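Local coordinates for extracellular solute-binding protein family 1 (Arthrobacter chlorophenolicus, PDB 4R2F) that binds the disaccharide laminaribiose and probably delivers such sugars to an ABC-type importer as its extracellular solute-binding component, at residues I40-M45 with P94-G99; A168-P173 with K184-V189; A306-N311 with P375-F380; L339-L344 with M357-A362. All coordinates share one frame; numbering follows the deposited sequence.

Contact 1: residues I40-M45 with P94-G99; sequences IKFWDM and PAVSTG
Pro94 packs its ring carbons over one face of the Trp43 indole, a CH-pi contact and the densely packed part of the join between 40-45 and 94-99. Its CB sits 3.5 Å from Trp43 CG over the five-membered ring, while CD reaches across the same face above the middle of the ring system. Just past the proline, Lys41 O takes two N-H groups at once, from Ala95 N at 2.9 Å and from Val96 N at 3.1 Å. The strands then run parallel: Trp43 N donates to Val96 O, and Thr98 N to Trp43 O. On the face opposite Trp43 and Ser97, Phe42 CD1 meets Val96 CG1 (3.8 Å), toward helix 322-335. At the far end Thr98 OG1 donates a hydrogen bond to the anti lone pair of Asp44 OD1 (2.7 Å); Asp44 CG swings anti to the backbone N (chi1 -161°) to meet it, and Tyr72 and Tyr52 hold OD2. The loose side is at Lys41: only the root of its side chain touches Pro94, and the extended remainder leads off into the exposed margin. Strand 40-44 sits between parallel partners 70-74 and 96-97 with helices on both faces, the open alpha/beta arrangement typical of a lobe of periplasmic-type solute-binding proteins.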
# COMPACT_ATOMS: atom_id res chain seq x y z
N ILE A 40 -2.04 -25.68 -9.21
CA ILE A 40 -1.33 -24.68 -8.41
C ILE A 40 -2.37 -23.67 -7.94
O ILE A 40 -2.99 -23.01 -8.76
CB ILE A 40 -0.19 -23.97 -9.21
CG1 ILE A 40 1.00 -24.93 -9.36
CG2 ILE A 40 0.26 -22.67 -8.56
CD1 ILE A 40 1.51 -25.54 -8.08
N LYS A 41 -2.57 -23.58 -6.63
CA LYS A 41 -3.46 -22.57 -6.07
C LYS A 41 -2.79 -21.21 -5.96
O LYS A 41 -1.79 -21.07 -5.25
CB LYS A 41 -3.96 -22.99 -4.69
CG LYS A 41 -4.88 -24.20 -4.75
CD LYS A 41 -5.15 -24.72 -3.35
CE LYS A 41 -6.03 -25.95 -3.43
NZ LYS A 41 -6.23 -26.49 -2.07
N PHE A 42 -3.38 -20.22 -6.62
CA PHE A 42 -2.94 -18.84 -6.56
C PHE A 42 -3.99 -18.03 -5.83
O PHE A 42 -5.15 -17.98 -6.24
CB PHE A 42 -2.75 -18.31 -7.96
CG PHE A 42 -2.33 -16.87 -8.03
CD1 PHE A 42 -1.22 -16.41 -7.33
CD2 PHE A 42 -3.01 -15.99 -8.84
CE1 PHE A 42 -0.84 -15.09 -7.42
CE2 PHE A 42 -2.62 -14.67 -8.96
CZ PHE A 42 -1.55 -14.21 -8.23
N TRP A 43 -3.59 -17.40 -4.73
CA TRP A 43 -4.45 -16.48 -4.01
C TRP A 43 -4.02 -15.05 -4.30
O TRP A 43 -2.83 -14.73 -4.22
CB TRP A 43 -4.36 -16.73 -2.50
CG TRP A 43 -5.03 -18.00 -2.01
CD1 TRP A 43 -5.54 -19.02 -2.77
CD2 TRP A 43 -5.24 -18.36 -0.65
NE1 TRP A 43 -6.06 -20.01 -1.94
CE2 TRP A 43 -5.89 -19.62 -0.64
CE3 TRP A 43 -4.96 -17.74 0.57
CZ2 TRP A 43 -6.25 -20.28 0.54
CZ3 TRP A 43 -5.32 -18.39 1.76
CH2 TRP A 43 -5.96 -19.66 1.72
N ASP A 44 -5.00 -14.20 -4.54
CA ASP A 44 -4.79 -12.81 -4.96
C ASP A 44 -5.73 -11.89 -4.17
O ASP A 44 -6.77 -12.33 -3.69
CB ASP A 44 -5.11 -12.70 -6.46
CG ASP A 44 -4.50 -11.44 -7.12
OD1 ASP A 44 -3.49 -10.90 -6.60
OD2 ASP A 44 -4.99 -11.02 -8.19
N MET A 45 -5.37 -10.61 -4.05
CA MET A 45 -6.14 -9.68 -3.25
C MET A 45 -7.03 -8.85 -4.21
O MET A 45 -6.82 -8.85 -5.43
CB MET A 45 -5.21 -8.74 -2.47
CG MET A 45 -4.14 -9.42 -1.59
SD MET A 45 -4.71 -10.76 -0.53
CE MET A 45 -5.65 -9.82 0.63
N PRO A 94 -2.35 -21.53 -0.11
CA PRO A 94 -2.05 -21.64 -1.52
C PRO A 94 -0.61 -22.07 -1.81
O PRO A 94 0.24 -22.10 -0.89
CB PRO A 94 -2.27 -20.22 -2.00
CG PRO A 94 -1.73 -19.41 -0.87
CD PRO A 94 -2.17 -20.15 0.37
N ALA A 95 -0.34 -22.36 -3.08
CA ALA A 95 1.03 -22.58 -3.55
C ALA A 95 1.76 -21.25 -3.80
O ALA A 95 2.98 -21.13 -3.57
CB ALA A 95 1.00 -23.40 -4.84
N VAL A 96 1.01 -20.27 -4.29
CA VAL A 96 1.51 -18.96 -4.66
C VAL A 96 0.49 -17.91 -4.27
O VAL A 96 -0.72 -18.13 -4.36
CB VAL A 96 1.68 -18.84 -6.20
CG1 VAL A 96 2.31 -17.51 -6.58
CG2 VAL A 96 2.48 -20.00 -6.75
N SER A 97 0.97 -16.73 -3.89
CA SER A 97 0.08 -15.63 -3.60
C SER A 97 0.71 -14.25 -3.71
O SER A 97 1.95 -14.07 -3.66
CB SER A 97 -0.51 -15.78 -2.17
OG SER A 97 0.31 -15.21 -1.16
N THR A 98 -0.17 -13.27 -3.88
CA THR A 98 0.12 -11.91 -3.49
C THR A 98 -0.41 -11.73 -2.07
O THR A 98 -0.79 -12.69 -1.41
CB THR A 98 -0.53 -10.89 -4.44
OG1 THR A 98 -1.97 -11.01 -4.38
CG2 THR A 98 -0.07 -11.13 -5.83
N GLY A 99 -0.38 -10.52 -1.56
CA GLY A 99 -0.87 -10.29 -0.20
C GLY A 99 -0.16 -9.10 0.38
O GLY A 99 0.20 -8.17 -0.34

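Contact 2: residues A168-P173 with K184-V189; sequences AGVGVP and KKLKGV
A helix-loop-helix turn on the surface of the solute-binding fold brings 168-173 against the last turn of helix 176-188. Helix 162-168 stops in a Schellman motif, with Gly169 at positive phi (70°), and the chain then passes through Val170 on its way to the next helix. No hydrogen bond joins the two segments; apolar contacts hold them together. Ala168 makes most of the contact. Its CB points into the helix end and meets three residues there: Leu186 CD2 at 3.7 Å, the backbone carbonyl Lys185 O at 3.8 Å, and Val189 CG2 at 3.9 Å. The Leu186 CB starts off to the flank, but its CD2 branch comes round to the alanine methyl, and Phe165 of helix 162-168 packs on the same leucine. Val189 meets the same methyl just where the helix gives out: its N-H bonds to Leu186 O, with a weaker bond to Lys185 O. Val170 adds a second touch, on the Lys185 side chain, one turn before Val189. Lys185 bends at chi2 (-77°), which carries its amino end away from the loop and leaves the aliphatic root behind as the surface that the valine rests on. There Val170 CG1 lies 3.6 Å from both Lys185 CB and Lys185 CG, crossing the lysine chain at a slant.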
# COMPACT_ATOMS: atom_id res chain seq x y z
N ALA A 168 -14.40 26.57 -2.86
CA ALA A 168 -14.02 27.05 -1.53
C ALA A 168 -13.13 28.28 -1.61
O ALA A 168 -12.84 28.89 -0.59
CB ALA A 168 -13.29 25.94 -0.75
N GLY A 169 -12.66 28.60 -2.81
CA GLY A 169 -11.81 29.76 -3.00
C GLY A 169 -10.43 29.57 -2.40
O GLY A 169 -9.86 30.51 -1.89
N VAL A 170 -9.88 28.35 -2.45
CA VAL A 170 -8.56 28.11 -1.85
C VAL A 170 -7.61 27.40 -2.80
O VAL A 170 -8.02 26.81 -3.81
CB VAL A 170 -8.64 27.31 -0.53
CG1 VAL A 170 -9.39 28.09 0.54
CG2 VAL A 170 -9.31 25.96 -0.75
N GLY A 171 -6.32 27.48 -2.47
CA GLY A 171 -5.26 26.88 -3.25
C GLY A 171 -4.86 25.52 -2.69
O GLY A 171 -5.23 25.14 -1.56
N VAL A 172 -4.10 24.79 -3.49
CA VAL A 172 -3.63 23.48 -3.12
C VAL A 172 -2.53 23.64 -2.05
O VAL A 172 -1.56 24.36 -2.26
CB VAL A 172 -3.08 22.75 -4.34
CG1 VAL A 172 -2.40 21.44 -3.95
CG2 VAL A 172 -4.21 22.51 -5.34
N PRO A 173 -2.70 22.96 -0.91
CA PRO A 173 -1.75 23.06 0.19
C PRO A 173 -0.32 22.71 -0.20
O PRO A 173 -0.11 21.85 -1.06
CB PRO A 173 -2.27 22.03 1.18
CG PRO A 173 -3.67 21.82 0.82
CD PRO A 173 -3.73 21.96 -0.65
N LYS A 184 -10.32 23.84 6.59
CA LYS A 184 -11.41 24.63 7.21
C LYS A 184 -12.35 25.29 6.17
O LYS A 184 -13.56 25.34 6.37
CB LYS A 184 -10.85 25.72 8.11
CG LYS A 184 -10.18 25.25 9.39
CD LYS A 184 -9.72 26.47 10.17
CE LYS A 184 -8.81 26.10 11.33
NZ LYS A 184 -8.60 27.27 12.21
N LYS A 185 -11.79 25.81 5.08
CA LYS A 185 -12.61 26.49 4.07
C LYS A 185 -13.39 25.47 3.28
O LYS A 185 -14.50 25.74 2.88
CB LYS A 185 -11.76 27.31 3.11
CG LYS A 185 -10.98 28.44 3.75
CD LYS A 185 -11.87 29.63 4.05
CE LYS A 185 -11.02 30.79 4.52
NZ LYS A 185 -11.88 31.97 4.83
N LEU A 186 -12.79 24.32 3.04
CA LEU A 186 -13.46 23.26 2.31
C LEU A 186 -14.62 22.73 3.14
O LEU A 186 -15.70 22.47 2.61
CB LEU A 186 -12.49 22.14 1.97
CG LEU A 186 -11.51 22.54 0.87
CD1 LEU A 186 -10.27 21.66 0.91
CD2 LEU A 186 -12.18 22.45 -0.50
N LYS A 187 -14.40 22.58 4.43
CA LYS A 187 -15.48 22.19 5.33
C LYS A 187 -16.63 23.19 5.25
O LYS A 187 -17.79 22.82 5.23
CB LYS A 187 -14.96 22.08 6.75
CG LYS A 187 -16.01 21.71 7.80
CD LYS A 187 -15.33 21.69 9.16
CE LYS A 187 -16.09 22.46 10.22
NZ LYS A 187 -17.34 21.74 10.54
N GLY A 188 -16.28 24.47 5.19
CA GLY A 188 -17.25 25.54 5.09
C GLY A 188 -18.08 25.51 3.83
O GLY A 188 -19.15 26.05 3.84
N VAL A 189 -17.63 24.86 2.76
CA VAL A 189 -18.52 24.67 1.60
C VAL A 189 -19.06 23.24 1.52
O VAL A 189 -19.51 22.81 0.46
CB VAL A 189 -17.92 25.13 0.25
CG1 VAL A 189 -17.55 26.61 0.32
CG2 VAL A 189 -16.72 24.28 -0.17

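Contact 3: residues A306-N311 with P375-F380; sequences ALIFPN and PIAKTF. With BGC (beta-D-glucopyranose), chain B.
Residues 306-311, on strand 306-316, and the short strand 377-378 pair in parallel, Ala306 beside Ala377 and Leu307 beside Lys378, although the touching parts run 57° apart end to end. Ala306 N donates to Ile376 O from well above the carbonyl plane, Ala306 O receives Lys378 N at 2.7 Å, and Ile308 N returns to Lys378 O at 2.9 Å. Beyond that a water takes over where the strands part: it donates to Ile308 O and accepts from Phe380 N. On one side of the pair Ile308 CG2 packs on Ala377 CB, at 3.9 Å. On the other, Leu307 CD1 leans against Phe380 CD1, and the Phe380 ring in turn receives the edge of Phe309 on its face, a T-shaped stack with centroids 5.0 Å apart and planes at 69°. Phe309 CG stands anti to the carbonyl carbon (chi1 -63°), which turns the ring between its two neighbours: its edge meets Phe380, while one face carries the sugar, with glucose C2 3.8 Å above the plane toward the rim. The bridging water lies over the opposite face. Asn311 grips the same glucose with both ends of its amide. OD1 accepts from O3 at 2.7 Å, and ND2 donates to O2 along a nearly straight path; Gln152 OE1 holds ND2 as well. Asp154, His207, Asp395 and Gly101 N also hydrogen-bond this glucose. The amide takes the adjacent O2 and O3 while the aromatic face packs against the C2 side, consistent with recognition of that edge; Phe380 probably helps fix the Phe309 ring from the second shell.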
# COMPACT_ATOMS: atom_id res chain seq x y z
N ALA A 306 6.99 10.41 0.96
CA ALA A 306 5.87 9.64 0.44
C ALA A 306 5.97 8.23 0.99
O ALA A 306 7.07 7.73 1.24
CB ALA A 306 5.89 9.60 -1.09
N LEU A 307 4.82 7.60 1.21
CA LEU A 307 4.75 6.22 1.71
C LEU A 307 4.62 5.28 0.51
O LEU A 307 3.82 5.54 -0.39
CB LEU A 307 3.55 6.07 2.62
CG LEU A 307 3.25 4.67 3.12
CD1 LEU A 307 4.44 4.14 3.92
CD2 LEU A 307 2.01 4.69 3.98
N ILE A 308 5.41 4.22 0.51
CA ILE A 308 5.39 3.21 -0.54
C ILE A 308 5.48 1.78 0.03
O ILE A 308 6.12 1.56 1.06
CB ILE A 308 6.52 3.48 -1.56
CG1 ILE A 308 6.21 2.85 -2.93
CG2 ILE A 308 7.89 3.01 -1.04
CD1 ILE A 308 7.15 3.37 -4.01
N PHE A 309 4.78 0.85 -0.64
CA PHE A 309 4.74 -0.58 -0.30
C PHE A 309 5.37 -1.37 -1.45
O PHE A 309 4.91 -1.29 -2.59
CB PHE A 309 3.32 -1.08 -0.05
CG PHE A 309 2.67 -0.42 1.12
CD1 PHE A 309 2.04 0.80 0.96
CD2 PHE A 309 2.73 -0.99 2.38
CE1 PHE A 309 1.46 1.46 2.04
CE2 PHE A 309 2.15 -0.35 3.47
CZ PHE A 309 1.53 0.88 3.29
N PRO A 310 6.43 -2.14 -1.15
CA PRO A 310 7.08 -2.98 -2.13
C PRO A 310 6.38 -4.31 -2.28
O PRO A 310 6.84 -5.33 -1.75
CB PRO A 310 8.47 -3.18 -1.52
CG PRO A 310 8.22 -3.19 -0.06
CD PRO A 310 7.07 -2.24 0.17
N ASN A 311 5.26 -4.33 -2.98
CA ASN A 311 4.48 -5.55 -3.07
C ASN A 311 5.12 -6.62 -3.93
O ASN A 311 5.85 -6.33 -4.89
CB ASN A 311 3.07 -5.25 -3.54
CG ASN A 311 2.27 -4.53 -2.48
OD1 ASN A 311 2.27 -4.92 -1.32
ND2 ASN A 311 1.60 -3.45 -2.87
N PRO A 375 10.74 9.86 -5.76
CA PRO A 375 12.06 10.23 -5.21
C PRO A 375 12.13 10.43 -3.70
O PRO A 375 13.22 10.38 -3.13
CB PRO A 375 12.38 11.56 -5.92
CG PRO A 375 11.55 11.55 -7.16
CD PRO A 375 10.29 10.82 -6.78
N ILE A 376 10.99 10.65 -3.05
CA ILE A 376 10.92 10.87 -1.59
C ILE A 376 10.27 9.70 -0.86
O ILE A 376 9.94 9.80 0.33
CB ILE A 376 10.19 12.17 -1.26
CG1 ILE A 376 8.80 12.20 -1.92
CG2 ILE A 376 11.03 13.39 -1.70
CD1 ILE A 376 7.89 13.25 -1.33
N ALA A 377 10.11 8.60 -1.58
CA ALA A 377 9.37 7.46 -1.07
C ALA A 377 10.11 6.72 0.04
O ALA A 377 11.29 6.49 -0.04
CB ALA A 377 9.09 6.50 -2.21
N LYS A 378 9.38 6.32 1.08
CA LYS A 378 9.91 5.51 2.19
C LYS A 378 8.90 4.42 2.56
O LYS A 378 7.70 4.53 2.27
CB LYS A 378 10.14 6.42 3.39
CG LYS A 378 11.35 7.34 3.24
CD LYS A 378 11.27 8.47 4.25
CE LYS A 378 12.52 9.34 4.29
NZ LYS A 378 13.53 8.81 5.23
N THR A 379 9.37 3.36 3.20
CA THR A 379 8.50 2.28 3.60
C THR A 379 8.24 2.35 5.10
O THR A 379 8.78 3.19 5.82
CB THR A 379 9.08 0.88 3.28
OG1 THR A 379 10.18 0.58 4.17
CG2 THR A 379 9.51 0.79 1.81
N PHE A 380 7.41 1.43 5.57
CA PHE A 380 7.18 1.22 7.00
C PHE A 380 8.47 0.97 7.81
O PHE A 380 8.44 1.11 9.02
CB PHE A 380 6.27 0.01 7.20
CG PHE A 380 4.78 0.31 7.12
CD1 PHE A 380 4.26 1.50 6.63
CD2 PHE A 380 3.89 -0.68 7.52
CE1 PHE A 380 2.89 1.71 6.58
CE2 PHE A 380 2.52 -0.47 7.48
CZ PHE A 380 2.03 0.71 7.00
C2 BGC B . -0.50 -2.42 0.52
C3 BGC B . 0.17 -3.66 1.11
C4 BGC B . -0.15 -3.76 2.60
C5 BGC B . -1.66 -3.73 2.81
C6 BGC B . -2.03 -3.70 4.30
C1 BGC B . -1.99 -2.59 0.74
O2 BGC B . -0.20 -2.29 -0.87
O3 BGC B . 1.58 -3.61 0.92
O4 BGC B . 0.32 -5.00 3.11
O5 BGC B . -2.23 -2.58 2.16
O6 BGC B . -1.56 -2.51 4.96
O HOH W 1 5.63 0.40 3.51

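Contact 4: residues L339-L344 with M357-A362; sequences LWQQKL and MPEFTA
Glu359 OE2 receives Gln341 NE2 at 2.8 Å, the one direct hydrogen bond between 339-344 and 357-362. The acceptor lies close to the amide plane of Gln341, but the donor comes at the oxygen from above the carboxylate plane, 53° out of it, and the amide and carboxylate planes are nearly perpendicular. Both chains bend at chi2 to make this meeting. Gln341 CG adds a touch on the carboxylate, and Glu359 CG sits 3.5 Å from the backbone carbonyl Gln341 O. A second polar route goes through water: Lys343 NZ and Glu359 O share one molecule, which accepts from the lysine and donates to the carbonyl at 2.7 Å. The lysine ammonium itself, at NZ, stays 6.9 Å from Glu359 OE2, so any attraction between the charges acts at a distance. Two helix ends meet here. Helix 337-341 finishes in a Schellman motif with Lys343 at positive phi, and Met357 is the N-cap residue of the short helix 358-361. The Met357 chain runs across to the first helix with CG anti to the backbone N (chi1 170°) and puts SD 3.6 Å from Gln341 N, against its last turn. Deeper in, Trp340 CD1 and Phe360 CD1 approach to 4.3 Å, a loose aromatic touch. Pro349 of strand 348-349 packs against both rings, and Trp340 NE1 is tied to Ala347 O.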
# COMPACT_ATOMS: atom_id res chain seq x y z
N LEU A 339 -1.99 -5.78 -17.50
CA LEU A 339 -2.81 -5.14 -16.49
C LEU A 339 -2.65 -3.63 -16.52
O LEU A 339 -3.62 -2.89 -16.32
CB LEU A 339 -2.49 -5.70 -15.10
CG LEU A 339 -2.75 -7.20 -14.92
CD1 LEU A 339 -2.11 -7.71 -13.63
CD2 LEU A 339 -4.25 -7.52 -14.94
N TRP A 340 -1.42 -3.18 -16.76
CA TRP A 340 -1.18 -1.75 -16.93
C TRP A 340 -1.62 -1.27 -18.31
O TRP A 340 -2.03 -0.12 -18.45
CB TRP A 340 0.30 -1.40 -16.72
CG TRP A 340 0.63 -1.23 -15.29
CD1 TRP A 340 0.57 -0.06 -14.56
CD2 TRP A 340 1.04 -2.25 -14.37
NE1 TRP A 340 0.94 -0.30 -13.26
CE2 TRP A 340 1.24 -1.62 -13.11
CE3 TRP A 340 1.26 -3.63 -14.49
CZ2 TRP A 340 1.64 -2.34 -11.98
CZ3 TRP A 340 1.68 -4.34 -13.36
CH2 TRP A 340 1.85 -3.69 -12.12
N GLN A 341 -1.54 -2.14 -19.31
CA GLN A 341 -2.03 -1.81 -20.67
C GLN A 341 -3.52 -1.52 -20.65
O GLN A 341 -3.96 -0.55 -21.24
CB GLN A 341 -1.67 -2.93 -21.67
CG GLN A 341 -1.75 -2.54 -23.15
CD GLN A 341 -3.18 -2.50 -23.66
OE1 GLN A 341 -4.01 -3.36 -23.33
NE2 GLN A 341 -3.48 -1.49 -24.45
N GLN A 342 -4.28 -2.33 -19.91
CA GLN A 342 -5.72 -2.11 -19.73
C GLN A 342 -6.06 -1.11 -18.63
O GLN A 342 -7.22 -0.84 -18.39
CB GLN A 342 -6.42 -3.46 -19.45
CG GLN A 342 -6.37 -4.44 -20.62
CD GLN A 342 -6.59 -5.89 -20.18
OE1 GLN A 342 -7.65 -6.24 -19.67
NE2 GLN A 342 -5.58 -6.72 -20.35
N LYS A 343 -5.04 -0.56 -17.97
CA LYS A 343 -5.24 0.50 -16.98
C LYS A 343 -6.09 0.03 -15.81
O LYS A 343 -6.96 0.75 -15.32
CB LYS A 343 -5.89 1.73 -17.61
CG LYS A 343 -5.13 2.26 -18.81
CD LYS A 343 -5.83 3.49 -19.37
CE LYS A 343 -5.10 4.04 -20.58
NZ LYS A 343 -5.80 5.26 -21.05
N LEU A 344 -5.83 -1.20 -15.39
CA LEU A 344 -6.57 -1.82 -14.30
C LEU A 344 -5.86 -1.72 -12.94
O LEU A 344 -6.44 -2.09 -11.93
CB LEU A 344 -6.78 -3.30 -14.63
CG LEU A 344 -7.65 -3.55 -15.85
CD1 LEU A 344 -7.70 -5.03 -16.16
CD2 LEU A 344 -9.06 -2.98 -15.61
N MET A 357 5.46 2.42 -21.21
CA MET A 357 4.35 2.03 -22.05
C MET A 357 3.53 3.29 -22.31
O MET A 357 3.33 4.10 -21.42
CB MET A 357 3.56 0.91 -21.33
CG MET A 357 2.22 0.50 -21.90
SD MET A 357 1.43 -0.67 -20.77
CE MET A 357 2.61 -1.99 -20.87
N PRO A 358 3.10 3.50 -23.56
CA PRO A 358 2.30 4.66 -23.90
C PRO A 358 1.12 4.91 -22.97
O PRO A 358 0.83 6.06 -22.62
CB PRO A 358 1.80 4.32 -25.30
CG PRO A 358 2.91 3.51 -25.89
CD PRO A 358 3.51 2.73 -24.76
N GLU A 359 0.43 3.85 -22.60
CA GLU A 359 -0.75 3.94 -21.74
C GLU A 359 -0.41 4.51 -20.36
O GLU A 359 -1.24 5.17 -19.76
CB GLU A 359 -1.40 2.55 -21.58
CG GLU A 359 -2.22 2.08 -22.79
CD GLU A 359 -1.39 1.37 -23.86
OE1 GLU A 359 -0.15 1.34 -23.79
OE2 GLU A 359 -1.99 0.82 -24.80
N PHE A 360 0.79 4.22 -19.87
CA PHE A 360 1.28 4.72 -18.59
C PHE A 360 1.74 6.19 -18.64
O PHE A 360 1.29 7.01 -17.86
CB PHE A 360 2.47 3.85 -18.13
CG PHE A 360 2.91 4.16 -16.73
CD1 PHE A 360 2.14 3.74 -15.66
CD2 PHE A 360 4.05 4.93 -16.50
CE1 PHE A 360 2.52 4.05 -14.36
CE2 PHE A 360 4.44 5.22 -15.20
CZ PHE A 360 3.66 4.78 -14.13
N THR A 361 2.68 6.51 -19.51
CA THR A 361 3.25 7.87 -19.54
C THR A 361 2.30 8.93 -20.10
O THR A 361 2.49 10.11 -19.84
CB THR A 361 4.57 7.95 -20.34
OG1 THR A 361 4.33 7.59 -21.69
CG2 THR A 361 5.63 7.05 -19.75
N ALA A 362 1.25 8.55 -20.82
CA ALA A 362 0.39 9.59 -21.41
C ALA A 362 -0.54 10.22 -20.37
O ALA A 362 -1.15 11.28 -20.63
CB ALA A 362 -0.42 9.03 -22.56
O HOH W 2 -3.09 6.93 -20.65

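From the N terminus, contact 1 comes first: strand 40-44 pairs with 96-97 after a loop through strand 70-74 and helix 80-89. Contact 2 follows in series, a short local closure between helices 162-168 and 176-188, on the opposite side of the chain's centre with its own centre about 44 Å from that of contact 1. Contact 3 closes a longer loop, from strand 306-316 to 377-378, and contact 4 falls wholly within that span, joining helix 337-341 to helix 358-361. No two loops cross. Contacts 1 and 3 belong to one sheet, where 96-97 and 306-316 are antiparallel neighbours, and they touch at Gly99 and Asn311, beside the bound sugar.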